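Local coordinates for protein cephalosporin acylase (Bacillus halodurans, PDB 2NLZ) that is probably an acylase of the gamma-glutamyltranspeptidase family, an Ntn-hydrolase expected to cleave amide bonds such as those of cephalosporin side chains, at residues F286-K291 against Y297-E302. The protein carries 1 engineered substitution. Residues are numbered along the deposited sequence; the frame is centred on the assembly and turned at random.
Sequences FEFYHK and YHKQIE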
ATOM      1  N   PHE D 286      15.321  13.831 -24.209  1.00 41.54           N
ATOM      2  CA  PHE D 286      15.775  12.896 -23.187  1.00 34.64           C
ATOM      3  C   PHE D 286      15.233  11.497 -23.463  1.00 37.74           C
ATOM      4  O   PHE D 286      14.154  11.333 -24.037  1.00 35.46           O
ATOM      5  CB  PHE D 286      15.280  13.321 -21.807  1.00 36.61           C
ATOM      6  CG  PHE D 286      15.641  14.726 -21.424  1.00 37.63           C
ATOM      7  CD1 PHE D 286      16.975  15.127 -21.341  1.00 39.01           C
ATOM      8  CD2 PHE D 286      14.643  15.637 -21.085  1.00 37.13           C
ATOM      9  CE1 PHE D 286      17.312  16.425 -20.953  1.00 42.54           C
ATOM     10  CE2 PHE D 286      14.966  16.939 -20.690  1.00 36.75           C
ATOM     11  CZ  PHE D 286      16.307  17.337 -20.625  1.00 34.75           C
ATOM     12  N   GLU D 287      15.988  10.489 -23.044  1.00 49.86           N
ATOM     13  CA  GLU D 287      15.493   9.118 -23.013  1.00 58.58           C
ATOM     14  C   GLU D 287      14.955   8.856 -21.600  1.00 55.42           C
ATOM     15  O   GLU D 287      15.254   9.615 -20.673  1.00 51.18           O
ATOM     16  CB  GLU D 287      16.605   8.119 -23.385  1.00 70.12           C
ATOM     17  CG  GLU D 287      17.317   8.379 -24.724  1.00 84.31           C
ATOM     18  CD  GLU D 287      16.411   8.193 -25.933  1.00 94.77           C
ATOM     19  OE1 GLU D 287      15.544   7.294 -25.907  1.00 99.71           O
ATOM     20  OE2 GLU D 287      16.573   8.947 -26.916  1.00 91.43           O
ATOM     21  N   PHE D 288      14.158   7.803 -21.428  1.00 55.72           N
ATOM     22  CA  PHE D 288      13.543   7.522 -20.117  1.00 58.80           C
ATOM     23  C   PHE D 288      13.658   6.064 -19.667  1.00 71.50           C
ATOM     24  O   PHE D 288      14.294   5.766 -18.645  1.00 67.73           O
ATOM     25  CB  PHE D 288      12.082   7.983 -20.101  1.00 43.76           C
ATOM     26  CG  PHE D 288      11.929   9.461 -20.258  1.00 34.91           C
ATOM     27  CD1 PHE D 288      12.200  10.312 -19.196  1.00 21.99           C
ATOM     28  CD2 PHE D 288      11.549  10.010 -21.472  1.00 39.08           C
ATOM     29  CE1 PHE D 288      12.084  11.681 -19.334  1.00 31.75           C
ATOM     30  CE2 PHE D 288      11.429  11.387 -21.610  1.00 40.42           C
ATOM     31  CZ  PHE D 288      11.702  12.220 -20.536  1.00 34.16           C
ATOM     32  N   TYR D 289      13.031   5.183 -20.447  1.00 85.65           N
ATOM     33  CA  TYR D 289      13.018   3.725 -20.239  1.00 99.09           C
ATOM     34  C   TYR D 289      12.034   3.266 -19.156  1.00 93.64           C
ATOM     35  O   TYR D 289      11.214   2.384 -19.419  1.00 95.19           O
ATOM     36  CB  TYR D 289      14.433   3.135 -20.040  1.00114.04           C
ATOM     37  CG  TYR D 289      15.438   3.548 -21.109  1.00128.27           C
ATOM     38  CD1 TYR D 289      15.297   3.126 -22.434  1.00132.88           C
ATOM     39  CD2 TYR D 289      16.531   4.359 -20.792  1.00137.46           C
ATOM     40  CE1 TYR D 289      16.215   3.505 -23.412  1.00134.59           C
ATOM     41  CE2 TYR D 289      17.454   4.742 -21.761  1.00137.20           C
ATOM     42  CZ  TYR D 289      17.289   4.313 -23.066  1.00133.38           C
ATOM     43  OH  TYR D 289      18.204   4.695 -24.020  1.00129.60           O
ATOM     44  N   HIS D 290      12.097   3.854 -17.960  1.00 83.48           N
ATOM     45  CA  HIS D 290      11.074   3.575 -16.937  1.00 74.29           C
ATOM     46  C   HIS D 290      10.354   4.804 -16.347  1.00 65.51           C
ATOM     47  O   HIS D 290      10.972   5.850 -16.118  1.00 64.80           O
ATOM     48  CB  HIS D 290      11.601   2.673 -15.824  1.00 74.51           C
ATOM     49  CG  HIS D 290      10.513   2.057 -14.997  1.00 80.69           C
ATOM     50  ND1 HIS D 290       9.761   0.986 -15.433  1.00 80.78           N
ATOM     51  CD2 HIS D 290      10.026   2.383 -13.774  1.00 81.95           C
ATOM     52  CE1 HIS D 290       8.871   0.668 -14.509  1.00 80.94           C
ATOM     53  NE2 HIS D 290       9.012   1.501 -13.491  1.00 80.38           N
ATOM     54  N   LYS D 291       9.055   4.643 -16.081  1.00 52.33           N
ATOM     55  CA  LYS D 291       8.180   5.727 -15.626  1.00 46.46           C
ATOM     56  C   LYS D 291       8.430   6.228 -14.209  1.00 52.10           C
ATOM     57  O   LYS D 291       8.531   7.436 -13.984  1.00 61.19           O
ATOM     58  CB  LYS D 291       6.724   5.292 -15.716  1.00 45.59           C
ATOM     59  CG  LYS D 291       5.756   6.286 -15.112  1.00 34.92           C
ATOM     60  CD  LYS D 291       4.335   5.882 -15.396  1.00 27.77           C
ATOM     61  CE  LYS D 291       3.327   6.724 -14.596  1.00 37.74           C
ATOM     62  NZ  LYS D 291       3.365   8.189 -14.892  1.00 30.58           N
ATOM     63  N   TYR D 297      10.080  11.966 -13.633  1.00 26.32           N
ATOM     64  CA  TYR D 297       9.152  13.001 -13.153  1.00 26.45           C
ATOM     65  C   TYR D 297       9.780  14.385 -13.219  1.00 28.65           C
ATOM     66  O   TYR D 297       9.118  15.341 -13.600  1.00 25.46           O
ATOM     67  CB  TYR D 297       8.627  12.716 -11.737  1.00 19.21           C
ATOM     68  CG  TYR D 297       7.619  11.585 -11.669  1.00 19.40           C
ATOM     69  CD1 TYR D 297       6.298  11.763 -12.111  1.00 26.63           C
ATOM     70  CD2 TYR D 297       7.975  10.335 -11.150  1.00 25.19           C
ATOM     71  CE1 TYR D 297       5.361  10.714 -12.057  1.00 24.69           C
ATOM     72  CE2 TYR D 297       7.051   9.284 -11.085  1.00 21.78           C
ATOM     73  CZ  TYR D 297       5.745   9.478 -11.538  1.00 30.67           C
ATOM     74  OH  TYR D 297       4.836   8.435 -11.462  1.00 26.51           O
ATOM     75  N   HIS D 298      11.065  14.479 -12.886  1.00 28.28           N
ATOM     76  CA  HIS D 298      11.772  15.760 -12.938  1.00 32.24           C
ATOM     77  C   HIS D 298      11.736  16.374 -14.328  1.00 34.30           C
ATOM     78  O   HIS D 298      11.284  17.515 -14.496  1.00 32.38           O
ATOM     79  CB  HIS D 298      13.218  15.613 -12.473  1.00 27.03           C
ATOM     80  CG  HIS D 298      13.980  16.904 -12.443  1.00 27.67           C
ATOM     81  ND1 HIS D 298      13.676  17.930 -11.573  1.00 26.94           N
ATOM     82  CD2 HIS D 298      15.048  17.324 -13.162  1.00 27.92           C
ATOM     83  CE1 HIS D 298      14.519  18.931 -11.762  1.00 25.91           C
ATOM     84  NE2 HIS D 298      15.359  18.590 -12.725  1.00 24.80           N
ATOM     85  N   LYS D 299      12.197  15.609 -15.319  1.00 32.65           N
ATOM     86  CA  LYS D 299      12.195  16.077 -16.704  1.00 32.48           C
ATOM     87  C   LYS D 299      10.772  16.407 -17.190  1.00 32.21           C
ATOM     88  O   LYS D 299      10.565  17.457 -17.806  1.00 21.73           O
ATOM     89  CB  LYS D 299      12.901  15.077 -17.620  1.00 27.62           C
ATOM     90  CG  LYS D 299      14.402  14.980 -17.377  1.00 33.24           C
ATOM     91  CD  LYS D 299      14.972  13.697 -17.974  1.00 52.17           C
ATOM     92  CE  LYS D 299      16.473  13.615 -17.788  1.00 44.66           C
ATOM     93  NZ  LYS D 299      16.976  12.297 -18.253  1.00 53.40           N
ATOM     94  N   GLN D 300       9.804  15.532 -16.890  1.00 24.66           N
ATOM     95  CA  GLN D 300       8.394  15.816 -17.167  1.00 24.75           C
ATOM     96  C   GLN D 300       8.047  17.203 -16.657  1.00 26.33           C
ATOM     97  O   GLN D 300       7.750  18.092 -17.450  1.00 28.05           O
ATOM     98  CB  GLN D 300       7.458  14.801 -16.493  1.00 25.11           C
ATOM     99  CG  GLN D 300       7.351  13.452 -17.167  1.00 28.30           C
ATOM    100  CD  GLN D 300       6.314  12.539 -16.519  1.00 38.32           C
ATOM    101  OE1 GLN D 300       6.321  12.348 -15.313  1.00 43.82           O
ATOM    102  NE2 GLN D 300       5.431  11.961 -17.328  1.00 42.83           N
ATOM    103  N   ILE D 301       8.119  17.374 -15.334  1.00 24.49           N
ATOM    104  CA  ILE D 301       7.726  18.613 -14.632  1.00 21.93           C
ATOM    105  C   ILE D 301       8.485  19.859 -15.126  1.00 28.61           C
ATOM    106  O   ILE D 301       7.885  20.917 -15.336  1.00 24.45           O
ATOM    107  CB  ILE D 301       7.860  18.458 -13.075  1.00 16.74           C
ATOM    108  CG1 ILE D 301       6.868  17.425 -12.546  1.00 28.31           C
ATOM    109  CG2 ILE D 301       7.615  19.766 -12.343  1.00  2.07           C
ATOM    110  CD1 ILE D 301       7.255  16.827 -11.202  1.00 24.99           C
ATOM    111  N   GLU D 302       9.792  19.728 -15.343  1.00 30.73           N
ATOM    112  CA  GLU D 302      10.576  20.858 -15.840  1.00 29.23           C
ATOM    113  C   GLU D 302      10.190  21.305 -17.246  1.00 29.15           C
ATOM    114  O   GLU D 302      10.006  22.500 -17.480  1.00 30.39           O
ATOM    115  CB  GLU D 302      12.066  20.563 -15.759  1.00 32.43           C
ATOM    116  CG  GLU D 302      12.582  20.373 -14.340  1.00 33.68           C
ATOM    117  CD  GLU D 302      12.571  21.647 -13.506  1.00 34.77           C
ATOM    118  OE1 GLU D 302      11.484  22.089 -13.060  1.00 18.74           O
ATOM    119  OE2 GLU D 302      13.671  22.191 -13.274  1.00 49.07           O
TER
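The aliphatic chain of K299 lies over one face of the F286 ring, joining the loop that follows helix 274-283 to helix 294-314 in this gamma-glutamyltranspeptidase-type Ntn-hydrolase fold. This is a CH-pi contact: CD of K299 sits 4.0 Å from the centroid of the F286 ring, 26° off its normal. F288 brings CE1 to within 3.8 Å of CD of K299, and CB of K299 lies at that ring's edge, in its plane. With chi2 to chi4 all near 180°, the K299 methylenes run along the F286 ring from CE2 back toward CB, leaving NZ 4.0 Å from O of E287. With an alanine in place of F286 the ring under these methylenes is gone, and the lysine chain would probably shift into the gap, steadied mainly by F288 and its salt bridge to D295. At the other end of the loop, CE2 of Y297 approaches O of K291 at 3.7 Å, and NZ of K291 stands 3.7 Å from OH of Y297 without a hydrogen bond. Farther out, H290 stacks on H290 of a second subunit, placing the loop at an interface. NZ of K291 is hydrogen-bonded to OD1 of N454, and the phenol OH of Y297 to OD1 of D292.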